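Local coordinates for nitrogenase molybdenum-iron protein alpha chain (Clostridium pasteurianum, PDB 4WES) that forms, together with the beta chain, the nitrogenase component that reduces dinitrogen to ammonia at an iron-molybdenum cofactor, at residues 49-53 with 367-371; 55-59 with 141-145; 110-115 with 146-150; 154-158 with 170-174; 186-190 with 264-269. Where two conformers were deposited one is given. Residue numbers count along the deposited sequence, not the author numbering.

From the N terminus, contact 1 opens at 49-53 and closes only at 367-371, so its long loop embraces the other four contacts and joins two cofactor-lining loops from different parts of the fold. Contact 2 begins next, at 55-59, and ends at 141-145, laying helix 54-63 against strand 138-143. Contact 3 starts within that span, at 110-115, and finishes just beyond it at 146-150; the two therefore cross. Contact 4 follows in series, a short closure between helix 154-165 and strand 169-172 in the same sheet as strand 138-143. Contact 5 comes last, pairing helix 182-196 with helix 263-277 beside the molybdenum cluster, where it touches contact 1.

Contact 1 of 5, residues 49-53 with 367-371; sequences TARGC and FEFAH. With CLF (Fe(8)-S(7) cluster), chain H; ICS (iron-sulfur-molybdenum cluster with interstitial carbon), chain F.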
# COMPACT_ATOMS: atom_id res chain seq x y z
N THR A 49 31.12 -1.39 21.19
CA THR A 49 30.57 -2.52 21.91
C THR A 49 29.12 -2.75 21.48
O THR A 49 28.44 -1.85 20.99
CB THR A 49 30.61 -2.23 23.44
OG1 THR A 49 30.17 -3.40 24.15
CG2 THR A 49 29.78 -1.03 23.86
N ALA A 50 28.62 -3.95 21.75
CA ALA A 50 27.19 -4.23 21.62
C ALA A 50 26.43 -4.08 22.94
O ALA A 50 25.21 -4.11 22.95
CB ALA A 50 26.98 -5.62 21.07
N ARG A 51 27.16 -3.90 24.03
CA ARG A 51 26.56 -3.87 25.39
C ARG A 51 25.57 -2.78 25.62
O ARG A 51 25.66 -1.68 25.07
CB ARG A 51 27.67 -3.71 26.43
CG ARG A 51 28.50 -4.96 26.65
CD ARG A 51 29.65 -4.65 27.56
NE ARG A 51 30.24 -5.84 28.12
CZ ARG A 51 31.14 -5.86 29.08
NH1 ARG A 51 31.68 -4.74 29.51
NH2 ARG A 51 31.52 -7.01 29.61
N GLY A 52 24.63 -3.09 26.53
CA GLY A 52 23.73 -2.10 27.10
C GLY A 52 24.02 -1.84 28.55
O GLY A 52 25.14 -2.03 29.02
N CYS A 53 22.99 -1.39 29.26
CA CYS A 53 23.14 -0.86 30.60
C CYS A 53 22.37 -1.65 31.65
O CYS A 53 21.57 -2.55 31.35
CB CYS A 53 22.70 0.60 30.67
SG CYS A 53 20.91 0.79 30.40
N PHE A 367 30.05 -13.85 24.35
CA PHE A 367 28.98 -13.15 25.01
C PHE A 367 29.30 -11.70 25.21
O PHE A 367 30.47 -11.33 25.44
CB PHE A 367 28.75 -13.76 26.39
CG PHE A 367 28.22 -15.17 26.41
CD1 PHE A 367 26.96 -15.49 25.90
CD2 PHE A 367 28.96 -16.18 27.03
CE1 PHE A 367 26.46 -16.78 26.01
CE2 PHE A 367 28.43 -17.47 27.15
CZ PHE A 367 27.19 -17.76 26.63
N GLU A 368 28.27 -10.86 25.18
CA GLU A 368 28.42 -9.45 25.56
C GLU A 368 28.86 -9.31 27.01
O GLU A 368 29.73 -8.48 27.30
CB GLU A 368 27.12 -8.68 25.37
CG GLU A 368 26.60 -8.51 23.95
CD GLU A 368 25.31 -7.71 23.88
OE1 GLU A 368 24.65 -7.79 22.78
OE2 GLU A 368 24.95 -6.99 24.83
N PHE A 369 28.19 -10.02 27.92
CA PHE A 369 28.27 -9.63 29.34
C PHE A 369 28.24 -10.80 30.31
O PHE A 369 28.10 -10.60 31.52
CB PHE A 369 27.11 -8.64 29.66
CG PHE A 369 25.75 -9.17 29.28
CD1 PHE A 369 25.16 -10.22 29.97
CD2 PHE A 369 25.08 -8.62 28.21
CE1 PHE A 369 23.98 -10.76 29.55
CE2 PHE A 369 23.86 -9.14 27.81
CZ PHE A 369 23.33 -10.22 28.45
N ALA A 370 28.38 -12.02 29.80
CA ALA A 370 28.43 -13.18 30.67
C ALA A 370 29.66 -13.09 31.58
O ALA A 370 30.61 -12.36 31.33
CB ALA A 370 28.48 -14.46 29.85
N HIS A 371 29.65 -13.91 32.62
CA HIS A 371 30.72 -13.94 33.58
C HIS A 371 31.59 -15.18 33.31
O HIS A 371 31.22 -16.06 32.52
CB HIS A 371 30.20 -13.95 35.02
CG HIS A 371 29.34 -12.77 35.37
ND1 HIS A 371 28.92 -12.55 36.67
CD2 HIS A 371 28.73 -11.82 34.63
CE1 HIS A 371 28.12 -11.50 36.70
NE2 HIS A 371 27.98 -11.03 35.48
FE1 CLF H . 21.08 5.58 31.25
FE2 CLF H . 20.87 5.26 28.78
FE3 CLF H . 20.43 3.03 30.35
FE4 CLF H . 18.70 5.11 30.26
S1 CLF H . 19.85 7.18 29.98
S2A CLF H . 22.44 4.14 30.02
S4A CLF H . 19.19 3.70 28.55
S3A CLF H . 19.51 4.13 32.19
FE5 CLF H . 16.76 7.28 28.40
FE6 CLF H . 18.64 10.34 28.87
FE7 CLF H . 17.81 9.05 26.59
FE8 CLF H . 19.87 7.71 27.67
S2B CLF H . 16.55 9.48 28.46
S3B CLF H . 19.93 9.89 27.01
S4B CLF H . 18.06 6.76 26.58
FE1 ICS F . 19.39 -14.43 29.53
MO1 ICS F . 19.02 -9.90 24.27
FE2 ICS F . 19.71 -11.88 28.84
FE3 ICS F . 17.74 -13.32 27.75
FE4 ICS F . 20.27 -13.84 27.14
FE5 ICS F . 20.16 -12.15 25.20
FE6 ICS F . 19.54 -10.22 26.88
FE7 ICS F . 17.66 -11.63 25.79
CX ICS F . 19.21 -12.22 26.94
S1A ICS F . 21.39 -13.37 29.10
S1B ICS F . 21.11 -10.10 25.30
S2A ICS F . 17.94 -12.76 29.96
S2B ICS F . 20.05 -9.69 28.93
S3A ICS F . 21.43 -14.01 25.25
S3B ICS F . 17.62 -9.41 26.12
S4A ICS F . 18.64 -15.39 27.57
S4B ICS F . 18.44 -12.11 23.77
S5A ICS F . 15.93 -12.78 26.55
O HOH W 1 31.53 -10.14 29.93
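Two cofactor-lining loops meet here, one ligating the P-cluster (CLF) and the other lining the molybdenum-cluster (ICS) pocket: Cys-53 SG binds CLF FE3 at 2.3 Å, and Phe-369 CZ comes within 3.4 Å of ICS S2B. The loops are held by one strong bond, from Arg-51 NE to Glu-368 O at 2.8 Å and nearly straight at 167°. Arg-51 NH2 adds a weak second bond to the same Glu-368 O at 3.3 Å, and water 1 extends the link, lying 2.8 Å from Ala-370 O and, more weakly, 3.1 Å from Arg-51 NH2. An ST turn from Arg-51 N to Thr-49 OG1 (3.1 Å) shapes the first loop. Glu-368 turns its side chain toward Ala-50, OE1 lying 3.6 Å from Ala-50 CB, while its OE2 is bonded to Gln-182. Ala-50 O turns to Lys-466, a residue of the homocitrate pocket, and Gly-52 O is bonded to Gln-46 of the beta chain. Across these segments the guanidinium thus meets a carbonyl, its charge having a long, weak pairing with Asp-443 outside them, so the join depends on where the backbone of 367-371 places that carbonyl, not on a direct charge pair.

Contact 2 of 5, residues 55-59 with 141-145; sequences YAGCK and VYATC. With CLF (Fe(8)-S(7) cluster), chain H.
A helix covers one face of a parallel alpha/beta fold here, at the end of the strands that borders the P-cluster (CLF). Residues 55-59 are helical, with a wider pi-type turn at 56-59; residues 141-143 are extended, and Thr-144 and Cys-145 follow on toward the cluster. The two axes run nearly antiparallel, 167° between their directions, and approach to 9.2 Å. Tyr-55 lies nearest Thr-144 (CA to CA 6.3 Å) and Lys-59 nearest Tyr-142 (CA to CA 6.6 Å). Tyr-142, with the most buried surface, points toward the helix with chi1 m and chi2 -88°, offering a ring face to Lys-59: CG of Lys-59 sits 3.7 Å from the ring centroid, 19° off the normal, a CH-pi contact. Cys-58 SG meets the edge of that ring instead, 5.4 Å from its centroid. Lys-59 (chi1 t, chi2 m) then carries its amine away to Thr-83, and Tyr-142 OH bonds to His-71. Tyr-55, chi1 t, also points at the strand. Its CE2 is 4.0 Å from Tyr-142 CB, its CD2 3.5 Å from Ala-143 O, and Thr-144 CG2 covers one face; its OH bonds to Cys-79 O. The same tyrosine borders the cluster, CB lying 3.5 Å from CLF S3A. Beyond it, Cys-145 (chi1 m) binds the metal, SG to CLF FE1 at 2.3 Å.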
# COMPACT_ATOMS: atom_id res chain seq x y z
N TYR A 55 19.91 -0.69 33.55
CA TYR A 55 18.49 -0.45 33.46
C TYR A 55 17.85 -1.39 32.44
O TYR A 55 16.80 -1.98 32.68
CB TYR A 55 18.20 1.02 33.11
CG TYR A 55 16.83 1.24 32.54
CD1 TYR A 55 16.62 1.22 31.17
CD2 TYR A 55 15.72 1.44 33.36
CE1 TYR A 55 15.38 1.40 30.64
CE2 TYR A 55 14.47 1.61 32.83
CZ TYR A 55 14.27 1.60 31.47
OH TYR A 55 13.02 1.81 30.95
N ALA A 56 18.53 -1.61 31.30
CA ALA A 56 18.05 -2.59 30.33
C ALA A 56 17.94 -3.96 30.98
O ALA A 56 16.93 -4.64 30.85
CB ALA A 56 18.99 -2.62 29.13
N GLY A 57 18.99 -4.38 31.71
CA GLY A 57 18.98 -5.70 32.31
C GLY A 57 17.90 -5.89 33.36
O GLY A 57 17.37 -6.99 33.54
N CYS A 58 17.56 -4.83 34.07
CA CYS A 58 16.56 -4.90 35.15
C CYS A 58 15.14 -4.69 34.64
O CYS A 58 14.28 -5.58 34.75
CB CYS A 58 16.92 -3.84 36.19
SG CYS A 58 15.86 -3.90 37.67
N LYS A 59 14.86 -3.53 34.05
CA LYS A 59 13.53 -3.21 33.56
C LYS A 59 13.24 -3.88 32.23
O LYS A 59 12.20 -4.50 32.03
CB LYS A 59 13.35 -1.69 33.46
CG LYS A 59 11.93 -1.19 33.23
CD LYS A 59 11.42 -1.21 31.81
CE LYS A 59 10.06 -0.56 31.76
NZ LYS A 59 9.46 -0.52 30.40
N VAL A 141 9.07 0.69 40.00
CA VAL A 141 9.72 1.96 39.74
C VAL A 141 11.17 1.68 39.44
O VAL A 141 11.86 1.07 40.26
CB VAL A 141 9.67 2.87 40.95
CG1 VAL A 141 10.41 4.17 40.65
CG2 VAL A 141 8.22 3.12 41.36
N TYR A 142 11.66 2.14 38.27
CA TYR A 142 12.97 1.76 37.79
C TYR A 142 13.84 3.01 37.63
O TYR A 142 13.48 3.91 36.87
CB TYR A 142 12.84 1.02 36.44
CG TYR A 142 12.01 -0.22 36.61
CD1 TYR A 142 12.56 -1.43 36.99
CD2 TYR A 142 10.65 -0.16 36.48
CE1 TYR A 142 11.77 -2.54 37.21
CE2 TYR A 142 9.82 -1.24 36.74
CZ TYR A 142 10.40 -2.44 37.11
OH TYR A 142 9.62 -3.55 37.38
N ALA A 143 14.96 3.05 38.34
CA ALA A 143 15.88 4.16 38.21
C ALA A 143 16.61 4.14 36.85
O ALA A 143 16.82 3.10 36.26
CB ALA A 143 16.90 4.16 39.33
N THR A 144 17.01 5.33 36.44
CA THR A 144 17.77 5.58 35.23
C THR A 144 18.95 6.48 35.61
O THR A 144 19.03 6.96 36.74
CB THR A 144 16.91 6.25 34.16
OG1 THR A 144 16.47 7.50 34.65
CG2 THR A 144 15.78 5.37 33.75
N CYS A 145 19.86 6.75 34.65
CA CYS A 145 21.07 7.52 34.92
C CYS A 145 20.96 8.69 35.91
O CYS A 145 21.80 8.77 36.81
CB CYS A 145 21.71 7.98 33.60
SG CYS A 145 22.53 6.64 32.70
FE1 CLF H . 21.08 5.58 31.25
FE2 CLF H . 20.87 5.26 28.78
FE3 CLF H . 20.43 3.03 30.35
FE4 CLF H . 18.70 5.11 30.26
S1 CLF H . 19.85 7.18 29.98
S2A CLF H . 22.44 4.14 30.02
S4A CLF H . 19.19 3.70 28.55
S3A CLF H . 19.51 4.13 32.19
FE5 CLF H . 16.76 7.28 28.40
FE6 CLF H . 18.64 10.34 28.87
FE7 CLF H . 17.81 9.05 26.59
FE8 CLF H . 19.87 7.71 27.67
S2B CLF H . 16.55 9.48 28.46
S3B CLF H . 19.93 9.89 27.01
S4B CLF H . 18.06 6.76 26.58

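Contact 3 of 5, residues 110-115 with 146-150; sequences MQESDI and PVGLI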
# COMPACT_ATOMS: atom_id res chain seq x y z
N MET A 110 11.01 12.75 32.82
CA MET A 110 11.67 13.80 33.58
C MET A 110 12.08 14.96 32.67
O MET A 110 12.56 14.76 31.54
CB MET A 110 12.84 13.21 34.36
CG MET A 110 12.47 12.26 35.52
SD MET A 110 13.88 11.42 36.34
CE MET A 110 15.00 12.77 36.61
N GLN A 111 11.88 16.14 33.22
CA GLN A 111 12.21 17.40 32.57
C GLN A 111 13.32 18.11 33.35
O GLN A 111 13.74 17.64 34.42
CB GLN A 111 10.95 18.29 32.53
CG GLN A 111 9.78 17.67 31.82
CD GLN A 111 10.06 17.53 30.35
OE1 GLN A 111 10.23 18.54 29.64
NE2 GLN A 111 10.09 16.32 29.85
N GLU A 112 13.79 19.23 32.82
CA GLU A 112 14.86 19.94 33.51
C GLU A 112 14.47 20.31 34.94
O GLU A 112 15.31 20.27 35.86
CB GLU A 112 15.31 21.17 32.72
CG GLU A 112 16.57 21.82 33.28
CD GLU A 112 17.22 22.83 32.38
OE1 GLU A 112 18.48 22.93 32.37
OE2 GLU A 112 16.46 23.54 31.71
N SER A 113 13.21 20.68 35.17
CA SER A 113 12.76 20.99 36.54
C SER A 113 12.97 19.83 37.50
O SER A 113 13.31 20.02 38.67
CB SER A 113 11.31 21.44 36.54
OG SER A 113 10.44 20.45 36.02
N ASP A 114 12.75 18.60 37.02
CA ASP A 114 12.99 17.45 37.87
C ASP A 114 14.47 17.27 38.18
O ASP A 114 14.84 16.88 39.28
CB ASP A 114 12.42 16.22 37.18
CG ASP A 114 10.93 16.38 36.90
OD1 ASP A 114 10.15 16.48 37.90
OD2 ASP A 114 10.56 16.44 35.70
N ILE A 115 15.34 17.54 37.21
CA ILE A 115 16.76 17.45 37.44
C ILE A 115 17.25 18.50 38.43
O ILE A 115 18.03 18.19 39.34
CB ILE A 115 17.54 17.61 36.11
CG1 ILE A 115 17.16 16.53 35.09
CG2 ILE A 115 19.04 17.65 36.37
CD1 ILE A 115 17.53 15.14 35.46
N PRO A 146 20.00 9.63 35.74
CA PRO A 146 20.06 10.81 36.62
C PRO A 146 19.59 10.60 38.07
O PRO A 146 19.82 11.46 38.90
CB PRO A 146 19.15 11.82 35.94
CG PRO A 146 18.55 11.15 34.80
CD PRO A 146 19.00 9.77 34.68
N VAL A 147 18.86 9.52 38.35
CA VAL A 147 18.01 9.42 39.53
C VAL A 147 18.78 9.54 40.86
O VAL A 147 18.46 10.37 41.72
CB VAL A 147 17.20 8.11 39.49
CG1 VAL A 147 16.53 7.83 40.83
CG2 VAL A 147 16.20 8.19 38.38
N GLY A 148 19.78 8.70 41.07
CA GLY A 148 20.56 8.81 42.31
C GLY A 148 21.30 10.13 42.39
O GLY A 148 21.34 10.77 43.48
N LEU A 149 21.84 10.58 41.25
CA LEU A 149 22.65 11.81 41.22
C LEU A 149 21.87 13.06 41.60
O LEU A 149 22.41 13.97 42.23
CB LEU A 149 23.30 12.00 39.86
CG LEU A 149 24.40 10.97 39.60
CD1 LEU A 149 24.64 10.85 38.11
CD2 LEU A 149 25.69 11.36 40.32
N ILE A 150 20.58 13.10 41.27
CA ILE A 150 19.75 14.26 41.59
C ILE A 150 19.13 14.15 42.98
O ILE A 150 18.46 15.08 43.43
CB ILE A 150 18.67 14.53 40.53
CG1 ILE A 150 17.58 13.46 40.55
CG2 ILE A 150 19.30 14.78 39.17
CD1 ILE A 150 16.45 13.74 39.62
O HOH W 2 18.28 17.77 42.11
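Two short helical turns meet here, each following a parallel strand of the alpha/beta fold at its C-terminal edge: one starts helix 112-117 after strand 106-107, the other is the weakly bonded turn after strand 138-143. Met-110 comes first, ahead of the helix, its side chain directed at the second segment: CE reaches Ile-150 CD1 at 3.5 Å and Pro-146 CG at 4.3 Å, and SD lies 4.5 Å from Val-147 CG2. Gln-111 is the N-cap; its backbone N is bonded to Asp-114 OD2 at 2.8 Å, which commits the carboxylate three residues on to the start of its own helix. Asp-114 still takes part through its main chain, O lying 3.5 Å from Ile-150 CD1. Ile-115 ends the segment with the second large apolar surface. Its CD1 rests on Pro-146 CB at 3.7 Å and its CG2 on Ile-150 CG2 at 4.0 Å, so Ile-150 is gripped by both Met-110 and Ile-115. Tyr-142 of the beta chain also packs on Ile-115, while Pro-146, following the cluster ligand Cys-145, packs on Thr-110 of that chain. Water 2 lies 2.8 Å from Ile-115 O and 3.0 Å from Ile-150 O, bridging the two carbonyls.

Contact 4 of 5, residues 154-158 with 170-174; sequences ILAVA and HAFSC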
# COMPACT_ATOMS: atom_id res chain seq x y z
N ILE A 154 13.96 6.71 45.54
CA ILE A 154 12.80 6.03 45.00
C ILE A 154 12.29 4.93 45.93
O ILE A 154 11.11 4.57 45.91
CB ILE A 154 13.03 5.49 43.57
CG1 ILE A 154 14.12 4.41 43.52
CG2 ILE A 154 13.32 6.64 42.63
CD1 ILE A 154 14.17 3.62 42.21
N LEU A 155 13.18 4.38 46.75
CA LEU A 155 12.75 3.37 47.72
C LEU A 155 11.72 3.99 48.68
O LEU A 155 10.67 3.38 48.97
CB LEU A 155 13.95 2.83 48.52
CG LEU A 155 13.77 1.64 49.44
CD1 LEU A 155 13.60 0.36 48.69
CD2 LEU A 155 14.97 1.49 50.37
N ALA A 156 12.02 5.17 49.20
CA ALA A 156 11.13 5.85 50.12
C ALA A 156 9.83 6.30 49.45
O ALA A 156 8.74 6.15 50.03
CB ALA A 156 11.86 7.01 50.76
N VAL A 157 9.92 6.82 48.23
CA VAL A 157 8.72 7.18 47.49
C VAL A 157 7.80 5.98 47.31
O VAL A 157 6.58 6.05 47.52
CB VAL A 157 9.03 7.83 46.13
CG1 VAL A 157 7.77 8.09 45.35
CG2 VAL A 157 9.80 9.11 46.33
N ALA A 158 8.40 4.85 46.91
CA ALA A 158 7.62 3.62 46.70
C ALA A 158 6.94 3.16 47.97
O ALA A 158 5.76 2.77 47.95
CB ALA A 158 8.53 2.55 46.15
N HIS A 170 7.46 -1.69 44.00
CA HIS A 170 8.83 -2.20 44.09
C HIS A 170 9.78 -1.26 43.38
O HIS A 170 9.65 -1.02 42.18
CB HIS A 170 8.94 -3.57 43.46
CG HIS A 170 8.01 -4.57 44.09
ND1 HIS A 170 8.11 -4.92 45.41
CD2 HIS A 170 6.98 -5.28 43.59
CE1 HIS A 170 7.19 -5.82 45.69
NE2 HIS A 170 6.48 -6.05 44.62
N ALA A 171 10.74 -0.74 44.14
CA ALA A 171 11.79 0.13 43.58
C ALA A 171 13.03 -0.66 43.19
O ALA A 171 13.47 -1.55 43.91
CB ALA A 171 12.15 1.22 44.59
N PHE A 172 13.65 -0.26 42.08
CA PHE A 172 14.87 -0.89 41.59
C PHE A 172 15.89 0.18 41.27
O PHE A 172 15.65 1.01 40.37
CB PHE A 172 14.59 -1.70 40.32
CG PHE A 172 13.60 -2.82 40.53
CD1 PHE A 172 12.25 -2.61 40.47
CD2 PHE A 172 14.05 -4.11 40.79
CE1 PHE A 172 11.33 -3.63 40.66
CE2 PHE A 172 13.15 -5.15 40.98
CZ PHE A 172 11.79 -4.91 40.94
N SER A 173 17.04 0.16 41.96
CA SER A 173 18.09 1.15 41.72
C SER A 173 19.02 0.65 40.63
O SER A 173 20.15 0.28 40.89
CB SER A 173 18.84 1.45 42.99
OG SER A 173 18.04 2.21 43.87
N CYS A 174 18.50 0.64 39.42
CA CYS A 174 19.18 0.14 38.21
C CYS A 174 19.66 1.25 37.29
O CYS A 174 19.63 1.14 36.07
CB CYS A 174 18.31 -0.86 37.49
SG CYS A 174 16.65 -0.24 37.07
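Strand 138-143, helix 154-165 and strand 169-172 make a beta-alpha-beta unit, and this contact is where the start of the helix lies over its following strand. Segments 154-158 and 170-172 run almost opposite, 171° between directions, with axes only 7.6 Å apart. Such closeness is possible because an alanine fills the middle of the interface. The apolar contacts centre on Ala-171, whose CB points toward the helix: it touches Ile-154 CG1 at 3.9 Å, Ala-158 CB at 4.2 Å and Leu-155 CD1 at 4.4 Å. Ile-154 and Ala-158, one helical turn apart, both face the strand, while Leu-155 closes over the alanine from the more exposed side. Contacts of side chain with main chain come next. Ala-171 CB also lies 3.7 Å from Ile-154 O and 3.8 Å from Leu-155 CA, and Ile-154 CD1 reaches past it to Phe-172 O at 3.5 Å. Ser-173 centres an inverse gamma turn just after the strand. On the sheet's other face, Phe-172 meets Tyr-142 of strand 138-143 and Cys-58 of helix 54-63. Strand 169-172 is an outermost strand of this chain's sheet, hydrogen-bonded to strand 138-143, and helix 120-134 packs beside helix 154-165 against Ile-154 and Val-157.

Contact 5 of 5, residues 186-190 with 264-269; sequences HHIAN and RSINYI. With ICS (iron-sulfur-molybdenum cluster with interstitial carbon), chain F.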
# COMPACT_ATOMS: atom_id res chain seq x y z
N HIS A 186 20.32 -7.56 35.98
CA HIS A 186 19.77 -8.84 36.37
C HIS A 186 19.89 -9.02 37.87
O HIS A 186 18.94 -9.44 38.55
CB HIS A 186 20.53 -10.02 35.76
CG HIS A 186 20.63 -10.04 34.27
ND1 HIS A 186 21.66 -10.72 33.65
CD2 HIS A 186 19.86 -9.49 33.31
CE1 HIS A 186 21.48 -10.61 32.35
NE2 HIS A 186 20.43 -9.86 32.11
N HIS A 187 21.09 -8.74 38.39
CA HIS A 187 21.35 -8.99 39.81
C HIS A 187 20.43 -8.10 40.67
O HIS A 187 19.83 -8.55 41.65
CB HIS A 187 22.82 -8.73 40.08
CG HIS A 187 23.31 -9.24 41.39
ND1 HIS A 187 24.64 -9.41 41.64
CD2 HIS A 187 22.66 -9.66 42.49
CE1 HIS A 187 24.81 -9.90 42.86
NE2 HIS A 187 23.62 -10.05 43.39
N ILE A 188 20.34 -6.83 40.30
CA ILE A 188 19.50 -5.88 41.02
C ILE A 188 18.04 -6.35 40.98
O ILE A 188 17.32 -6.31 42.01
CB ILE A 188 19.67 -4.47 40.40
CG1 ILE A 188 21.07 -3.94 40.72
CG2 ILE A 188 18.61 -3.50 40.93
CD1 ILE A 188 21.54 -2.81 39.82
N ALA A 189 17.55 -6.81 39.84
CA ALA A 189 16.19 -7.31 39.76
C ALA A 189 16.02 -8.53 40.66
O ALA A 189 15.01 -8.65 41.38
CB ALA A 189 15.82 -7.65 38.33
N ASN A 190 16.95 -9.47 40.57
CA ASN A 190 16.81 -10.71 41.34
C ASN A 190 16.72 -10.45 42.83
O ASN A 190 15.99 -11.14 43.54
CB ASN A 190 17.98 -11.68 41.08
CG ASN A 190 17.84 -12.56 39.83
OD1 ASN A 190 17.95 -13.77 39.93
ND2 ASN A 190 17.59 -11.96 38.67
N ARG A 264 22.77 -16.92 33.43
CA ARG A 264 23.31 -15.65 33.84
C ARG A 264 22.27 -14.78 34.55
O ARG A 264 22.57 -14.16 35.58
CB ARG A 264 23.86 -14.91 32.59
CG ARG A 264 24.47 -13.55 32.84
CD ARG A 264 25.75 -13.55 33.65
NE ARG A 264 25.54 -13.60 35.10
CZ ARG A 264 26.14 -14.40 35.96
NH1 ARG A 264 26.90 -15.40 35.58
NH2 ARG A 264 25.89 -14.22 37.25
N SER A 265 21.06 -14.67 33.98
CA SER A 265 20.13 -13.70 34.49
C SER A 265 19.41 -14.13 35.77
O SER A 265 18.90 -13.26 36.48
CB SER A 265 19.05 -13.34 33.46
OG SER A 265 18.18 -14.44 33.20
N ILE A 266 19.35 -15.44 36.06
CA ILE A 266 18.46 -15.92 37.11
C ILE A 266 19.13 -16.79 38.13
O ILE A 266 18.46 -17.25 39.09
CB ILE A 266 17.22 -16.67 36.50
CG1 ILE A 266 15.93 -16.48 37.31
CG2 ILE A 266 17.56 -18.11 36.19
CD1 ILE A 266 15.45 -15.04 37.37
N ASN A 267 20.42 -17.09 37.97
CA ASN A 267 21.07 -18.02 38.89
C ASN A 267 21.04 -17.50 40.33
O ASN A 267 21.08 -18.30 41.27
CB ASN A 267 22.50 -18.41 38.48
CG ASN A 267 23.54 -17.30 38.66
OD1 ASN A 267 24.33 -17.38 39.60
ND2 ASN A 267 23.55 -16.32 37.77
N TYR A 268 20.99 -16.18 40.49
CA TYR A 268 20.91 -15.58 41.83
C TYR A 268 19.69 -16.15 42.58
O TYR A 268 19.80 -16.66 43.71
CB TYR A 268 20.81 -14.06 41.77
CG TYR A 268 21.78 -13.43 40.78
CD1 TYR A 268 23.08 -13.10 41.13
CD2 TYR A 268 21.35 -13.13 39.49
CE1 TYR A 268 23.95 -12.55 40.19
CE2 TYR A 268 22.22 -12.59 38.57
CZ TYR A 268 23.50 -12.29 38.92
OH TYR A 268 24.39 -11.70 38.02
N ILE A 269 18.53 -16.05 41.95
CA ILE A 269 17.27 -16.61 42.48
C ILE A 269 17.33 -18.13 42.61
O ILE A 269 16.84 -18.68 43.61
CB ILE A 269 16.07 -16.12 41.67
CG1 ILE A 269 15.68 -14.72 42.14
CG2 ILE A 269 14.88 -17.05 41.78
CD1 ILE A 269 14.76 -13.98 41.19
FE1 ICS F . 19.39 -14.43 29.53
MO1 ICS F . 19.02 -9.90 24.27
FE2 ICS F . 19.71 -11.88 28.84
FE3 ICS F . 17.74 -13.32 27.75
FE4 ICS F . 20.27 -13.84 27.14
FE5 ICS F . 20.16 -12.15 25.20
FE6 ICS F . 19.54 -10.22 26.88
FE7 ICS F . 17.66 -11.63 25.79
CX ICS F . 19.21 -12.22 26.94
S1A ICS F . 21.39 -13.37 29.10
S1B ICS F . 21.11 -10.10 25.30
S2A ICS F . 17.94 -12.76 29.96
S2B ICS F . 20.05 -9.69 28.93
S3A ICS F . 21.43 -14.01 25.25
S3B ICS F . 17.62 -9.41 26.12
S4A ICS F . 18.64 -15.39 27.57
S4B ICS F . 18.44 -12.11 23.77
S5A ICS F . 15.93 -12.78 26.55
O HOH W 3 23.82 -11.34 35.46
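Segments 186-190 and 264-269, of helices 182-196 and 263-277, cross at -31° with axes 8.4 Å apart. His-186 and Ser-265 both belong to the molybdenum-cluster pocket, so the helix pair forms part of its wall. Arg-264 comes first: its NE donates to water 3 (2.9 Å), which also joins His-186 ND1 at 2.9 Å and Tyr-268 OH at 2.6 Å, while NH1 makes a salt bridge to Asp-374. Ser-265 CB lies over the His-186 ring, 3.7 Å from its centroid; that histidine's NE2 stands 3.2 Å from ICS S2B. Ser-265 O accepts Asn-190 ND2 at 2.9 Å. At Ile-266 the Asn-190 side chain enters as a knob among Ser-265, Ile-266, Tyr-268 and Ile-269. Tyr-268 stacks offset on His-187, centroids 4.2 Å apart, planes at 20°. Ile-269 N, without its usual helical bond at the kink, donates instead to Asn-190 OD1 at 3.1 Å. Helix 54-63 lies against helix 182-196 through His-186 and Ala-189, and the loop carrying His-371 borders Arg-264 and Tyr-268.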